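Local coordinates for protein metal-independent carbonic anhydrase (PDB 7C5V) that catalyses the hydration of carbon dioxide to bicarbonate without any metal cofactor, working as a homotetramer built as a dimer of dimers, at residues T46-G51 / L113-K118; L80-R85 / F105-G110. All coordinates share one frame; numbering follows the deposited sequence.

Contact 1 of 2, residues T46-G51 / L113-K118; sequences TYDAKG and LSSWRK
Tyr47 and Leu113 form the close-packed, apolar half of this contact, a worked example of how one helical turn can offer an apolar side chain and a charged one to the same partner. Leu113 lies over one face of the Tyr47 ring, its CB 4.1 Å from the ring centroid, a CH-pi contact displaced toward the CD2–CE2 rim. Leu113 CD2 reaches the root of the ring, 3.9 Å from Tyr47 CG. With CG anti to the backbone N (chi1 -178°), the tyrosine swings its ring across the leucine, and the two side chains meet at about a right angle.

One residue on, the contact turns polar, and on the Arg117 side it faces solvent. Asp48 gathers its partners on a single oxygen: Ser115 OG donates to Asp48 OD2, and the guanidinium of Arg117 joins it in a salt bridge, NH2 to OD2 being 2.6 Å. That bond uses the anti lone pair of OD2 and is bent, 137° at the hydrogen, while NH1 adds a weak second one. Both arginine nitrogens go to the one oxygen, and the planes stand 60° apart, so this is not a flat two-oxygen pairing. Arg117 NH1 also donates to the carbonyl O of Trp116, 2.9 Å away, which helps fix the exposed arginine's head.

The contact ties the last turn of helix 26-50 to the start of strand 116-128. Tyr47 also packs on Lys52 and Ala55 of helix 52-66, and a classic beta bulge sets Arg117 and Lys118 both opposite Thr142 of strand 132-143.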
loop_
_atom_site.group_PDB
_atom_site.type_symbol
_atom_site.label_atom_id
_atom_site.label_comp_id
_atom_site.label_asym_id
_atom_site.label_seq_id
_atom_site.Cartn_x
_atom_site.Cartn_y
_atom_site.Cartn_z
ATOM N N THR A 46 13.688 -15.033 31.358
ATOM C CA THR A 46 13.180 -14.373 32.556
ATOM C C THR A 46 12.399 -15.347 33.438
ATOM O O THR A 46 12.463 -15.255 34.669
ATOM C CB THR A 46 12.332 -13.162 32.163
ATOM O OG1 THR A 46 13.203 -12.105 31.723
ATOM C CG2 THR A 46 11.508 -12.669 33.349
ATOM N N TYR A 47 11.687 -16.301 32.836
ATOM C CA TYR A 47 10.989 -17.306 33.625
ATOM C C TYR A 47 11.971 -18.106 34.474
ATOM O O TYR A 47 11.893 -18.099 35.708
ATOM C CB TYR A 47 10.199 -18.224 32.702
ATOM C CG TYR A 47 9.390 -19.284 33.417
ATOM C CD1 TYR A 47 8.364 -18.938 34.299
ATOM C CD2 TYR A 47 9.630 -20.630 33.189
ATOM C CE1 TYR A 47 7.613 -19.903 34.929
ATOM C CE2 TYR A 47 8.884 -21.605 33.817
ATOM C CZ TYR A 47 7.878 -21.244 34.685
ATOM O OH TYR A 47 7.141 -22.241 35.307
ATOM N N ASP A 48 12.917 -18.790 33.821
ATOM C CA ASP A 48 13.919 -19.573 34.538
ATOM C C ASP A 48 14.648 -18.756 35.603
ATOM O O ASP A 48 15.096 -19.310 36.613
ATOM C CB ASP A 48 14.936 -20.139 33.558
ATOM C CG ASP A 48 14.305 -20.995 32.500
ATOM O OD1 ASP A 48 13.123 -21.370 32.636
ATOM O OD2 ASP A 48 15.001 -21.286 31.507
ATOM N N ALA A 49 14.783 -17.452 35.406
ATOM C CA ALA A 49 15.577 -16.654 36.325
ATOM C C ALA A 49 14.761 -15.761 37.244
ATOM O O ALA A 49 15.353 -15.127 38.124
ATOM C CB ALA A 49 16.582 -15.788 35.551
ATOM N N LYS A 50 13.434 -15.689 37.081
ATOM C CA LYS A 50 12.641 -14.763 37.890
ATOM C C LYS A 50 11.220 -15.238 38.189
ATOM O O LYS A 50 10.533 -14.610 38.999
ATOM C CB LYS A 50 12.572 -13.381 37.221
ATOM C CG LYS A 50 13.894 -12.621 37.121
ATOM C CD LYS A 50 13.689 -11.112 37.127
ATOM C CE LYS A 50 14.655 -10.427 36.167
ATOM N NZ LYS A 50 14.680 -8.951 36.339
ATOM N N GLY A 51 10.744 -16.301 37.545
ATOM C CA GLY A 51 9.439 -16.859 37.853
ATOM C C GLY A 51 8.345 -16.425 36.880
ATOM O O GLY A 51 8.529 -15.559 36.018
ATOM N N LEU A 113 7.760 -20.770 28.063
ATOM C CA LEU A 113 8.345 -21.133 29.349
ATOM C C LEU A 113 9.265 -22.355 29.268
ATOM O O LEU A 113 9.746 -22.818 30.305
ATOM C CB LEU A 113 7.225 -21.371 30.365
ATOM C CG LEU A 113 6.177 -20.243 30.396
ATOM C CD1 LEU A 113 5.152 -20.451 31.507
ATOM C CD2 LEU A 113 6.835 -18.865 30.510
ATOM N N SER A 114 9.527 -22.874 28.067
ATOM C CA SER A 114 10.328 -24.083 27.854
ATOM C C SER A 114 11.826 -23.803 27.823
ATOM O O SER A 114 12.558 -24.452 27.067
ATOM C CB SER A 114 9.892 -24.776 26.563
ATOM O OG SER A 114 8.488 -24.746 26.379
ATOM N N SER A 115 12.309 -22.844 28.610
ATOM C CA SER A 115 13.744 -22.620 28.789
ATOM C C SER A 115 14.456 -22.502 27.448
ATOM O O SER A 115 15.477 -23.148 27.202
ATOM C CB SER A 115 14.369 -23.732 29.632
ATOM O OG SER A 115 14.082 -23.552 31.016
ATOM N N TRP A 116 13.875 -21.701 26.554
ATOM C CA TRP A 116 14.469 -21.497 25.244
ATOM C C TRP A 116 15.749 -20.694 25.393
ATOM O O TRP A 116 15.926 -19.960 26.365
ATOM C CB TRP A 116 13.502 -20.772 24.311
ATOM C CG TRP A 116 12.226 -21.493 24.101
ATOM C CD1 TRP A 116 10.973 -21.080 24.465
ATOM C CD2 TRP A 116 12.065 -22.766 23.469
ATOM N NE1 TRP A 116 10.035 -22.023 24.091
ATOM C CE2 TRP A 116 10.680 -23.068 23.481
ATOM C CE3 TRP A 116 12.955 -23.686 22.895
ATOM C CZ2 TRP A 116 10.170 -24.249 22.942
ATOM C CZ3 TRP A 116 12.445 -24.863 22.353
ATOM C CH2 TRP A 116 11.065 -25.132 22.381
ATOM N N ARG A 117 16.655 -20.845 24.417
ATOM C CA ARG A 117 17.938 -20.139 24.470
ATOM C C ARG A 117 18.490 -19.684 23.118
ATOM O O ARG A 117 19.379 -18.825 23.112
ATOM C CB ARG A 117 19.008 -21.003 25.177
ATOM C CG ARG A 117 18.738 -21.366 26.655
ATOM C CD ARG A 117 18.887 -20.164 27.604
ATOM N NE ARG A 117 18.704 -20.542 29.009
ATOM C CZ ARG A 117 17.583 -20.367 29.708
ATOM N NH1 ARG A 117 16.521 -19.801 29.149
ATOM N NH2 ARG A 117 17.524 -20.755 30.975
ATOM N N LYS A 118 18.040 -20.216 21.981
ATOM C CA LYS A 118 18.502 -19.741 20.683
ATOM C C LYS A 118 17.365 -19.800 19.675
ATOM O O LYS A 118 16.493 -20.669 19.751
ATOM C CB LYS A 118 19.697 -20.550 20.149
#

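Contact 2 of 2, residues L80-R85 / F105-G110; sequences LAISPR and FPEDKG
The two loops that flank helix 91-99, the helix carrying the bicarbonate-binding Tyr97, meet here through a salt bridge between Arg85 and Glu107. Arg85 NE donates to Glu107 OE2 at 3.0 Å and 161°, a nearly straight bond that takes the syn lone pair of OE2 and lies close to the guanidinium plane. Arg85 NH2 adds a weak bond to Glu107 OE2 at 3.4 Å. The planes of the two charged groups are 74° apart, so the carboxylate meets the guanidinium edge steeply turned. Glu107 sets its CG between the backbone N and the carbonyl carbon (chi1 72°) and bends again at chi2, which folds the carboxylate back toward the arginine.

Prolines flank the guanidinium: CB of Pro84 lies over one face and CD of Pro106 over the other, 3.8 Å from Arg85 CZ. Nearer the backbone, Arg85 CD touches Phe105 CD1 at 3.4 Å. Were Arg85 replaced by an alanine, Glu107 OE2 would probably lose this charged mate and a gap would be likely to open between Pro84 and Pro106. Beside the ion pair, Ile82 CG1 meets Glu107 CG at 4.1 Å, the two side chains running antiparallel alongside one another; Ile82 also packs on Tyr176 of the second subunit.

Arg88 draws the charges together further, through a salt bridge to Asp108 and a long, weak ion pair to Glu107. The type I beta turn from Phe105 to Asp108 thus carries Glu107 in a surface salt bridge between two loops, its side chain about 7 Å from that of Tyr97 in the bicarbonate site.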
loop_
_atom_site.group_PDB
_atom_site.type_symbol
_atom_site.label_atom_id
_atom_site.label_comp_id
_atom_site.label_asym_id
_atom_site.label_seq_id
_atom_site.Cartn_x
_atom_site.Cartn_y
_atom_site.Cartn_z
ATOM N N LEU A 80 0.569 -25.014 18.256
ATOM C CA LEU A 80 -0.053 -26.108 18.993
ATOM C C LEU A 80 -1.398 -25.730 19.617
ATOM O O LEU A 80 -1.826 -26.363 20.590
ATOM C CB LEU A 80 0.922 -26.625 20.057
ATOM C CG LEU A 80 2.303 -26.983 19.488
ATOM C CD1 LEU A 80 3.393 -27.080 20.560
ATOM C CD2 LEU A 80 2.226 -28.255 18.680
ATOM N N ALA A 81 -2.082 -24.724 19.076
ATOM C CA ALA A 81 -3.414 -24.367 19.545
ATOM C C ALA A 81 -4.435 -25.377 19.038
ATOM O O ALA A 81 -4.290 -25.933 17.948
ATOM C CB ALA A 81 -3.784 -22.959 19.078
ATOM N N ILE A 82 -5.483 -25.604 19.829
ATOM C CA ILE A 82 -6.419 -26.690 19.562
ATOM C C ILE A 82 -7.757 -26.108 19.125
ATOM O O ILE A 82 -8.093 -24.959 19.426
ATOM C CB ILE A 82 -6.576 -27.617 20.788
ATOM C CG1 ILE A 82 -5.209 -27.927 21.373
ATOM C CG2 ILE A 82 -7.183 -28.956 20.403
ATOM C CD1 ILE A 82 -4.322 -28.605 20.401
ATOM N N SER A 83 -8.556 -26.959 18.463
ATOM C CA SER A 83 -9.602 -26.561 17.514
ATOM C C SER A 83 -10.621 -25.543 18.011
ATOM O O SER A 83 -10.996 -24.666 17.217
ATOM C CB SER A 83 -10.350 -27.803 17.008
ATOM N N PRO A 84 -11.133 -25.587 19.239
ATOM C CA PRO A 84 -12.036 -24.493 19.647
ATOM C C PRO A 84 -11.342 -23.132 19.673
ATOM O O PRO A 84 -11.996 -22.105 19.438
ATOM C CB PRO A 84 -12.523 -24.923 21.039
ATOM C CG PRO A 84 -11.460 -25.860 21.533
ATOM C CD PRO A 84 -10.952 -26.590 20.307
ATOM N N ARG A 85 -10.039 -23.088 19.948
ATOM C CA ARG A 85 -9.285 -21.838 20.045
ATOM C C ARG A 85 -8.056 -21.892 19.154
ATOM O O ARG A 85 -6.933 -21.598 19.568
ATOM C CB ARG A 85 -8.911 -21.546 21.489
ATOM C CG ARG A 85 -10.113 -21.192 22.341
ATOM C CD ARG A 85 -9.838 -21.435 23.795
ATOM N NE ARG A 85 -9.814 -22.865 24.095
ATOM C CZ ARG A 85 -10.782 -23.507 24.748
ATOM N NH1 ARG A 85 -11.849 -22.842 25.169
ATOM N NH2 ARG A 85 -10.680 -24.814 24.978
ATOM N N PHE A 105 -8.197 -20.199 28.255
ATOM C CA PHE A 105 -7.443 -21.025 27.313
ATOM C C PHE A 105 -6.851 -22.165 28.121
ATOM O O PHE A 105 -5.648 -22.185 28.414
ATOM C CB PHE A 105 -6.355 -20.221 26.596
ATOM C CG PHE A 105 -6.888 -19.068 25.794
ATOM C CD1 PHE A 105 -7.275 -19.243 24.481
ATOM C CD2 PHE A 105 -7.026 -17.816 26.361
ATOM C CE1 PHE A 105 -7.783 -18.186 23.742
ATOM C CE2 PHE A 105 -7.524 -16.764 25.628
ATOM C CZ PHE A 105 -7.910 -16.954 24.316
ATOM N N PRO A 106 -7.681 -23.130 28.525
ATOM C CA PRO A 106 -7.228 -24.131 29.501
ATOM C C PRO A 106 -6.139 -25.045 28.975
ATOM O O PRO A 106 -5.425 -25.652 29.779
ATOM C CB PRO A 106 -8.507 -24.911 29.812
ATOM C CG PRO A 106 -9.309 -24.778 28.567
ATOM C CD PRO A 106 -9.067 -23.384 28.088
ATOM N N GLU A 107 -5.981 -25.158 27.663
ATOM C CA GLU A 107 -4.984 -26.045 27.090
ATOM C C GLU A 107 -3.605 -25.411 27.010
ATOM O O GLU A 107 -2.676 -26.039 26.494
ATOM C CB GLU A 107 -5.433 -26.496 25.694
ATOM C CG GLU A 107 -5.368 -25.413 24.592
ATOM C CD GLU A 107 -6.577 -24.482 24.581
ATOM O OE1 GLU A 107 -6.604 -23.524 25.379
ATOM O OE2 GLU A 107 -7.500 -24.714 23.771
ATOM N N ASP A 108 -3.434 -24.200 27.513
ATOM C CA ASP A 108 -2.250 -23.411 27.217
ATOM C C ASP A 108 -1.286 -23.504 28.394
ATOM O O ASP A 108 -1.490 -22.865 29.431
ATOM C CB ASP A 108 -2.630 -21.963 26.901
ATOM C CG ASP A 108 -2.942 -21.742 25.422
ATOM O OD1 ASP A 108 -2.927 -22.717 24.633
ATOM O OD2 ASP A 108 -3.212 -20.586 25.050
ATOM N N LYS A 109 -0.225 -24.290 28.218
ATOM C CA LYS A 109 0.738 -24.491 29.288
ATOM C C LYS A 109 1.758 -23.372 29.364
ATOM O O LYS A 109 2.367 -23.189 30.422
ATOM C CB LYS A 109 1.441 -25.842 29.110
ATOM N N GLY A 110 1.948 -22.610 28.282
ATOM C CA GLY A 110 2.931 -21.532 28.257
ATOM C C GLY A 110 4.129 -21.824 27.372
ATOM O O GLY A 110 5.211 -22.154 27.865
#

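Overall arrangement
Followed from the N terminus, the chain runs down helix 26-50 and enters contact 1 in its last turn, then passes through helix 52-66 and strand 75-77 to reach 80-85. Helix 91-99 follows, and 105-110 returns to close contact 2, a short loop around that helix. A few residues later 113-118 closes the longer loop of contact 1 as strand 116-128 begins, so contact 2 is nested within contact 1. Their centres are about 20 Å apart, and the two adjoin in sequence without otherwise touching. Contact 1 joins a long helix to a sheet strand that is outermost within this chain, whereas contact 2 joins the loops on either side of helix 91-99.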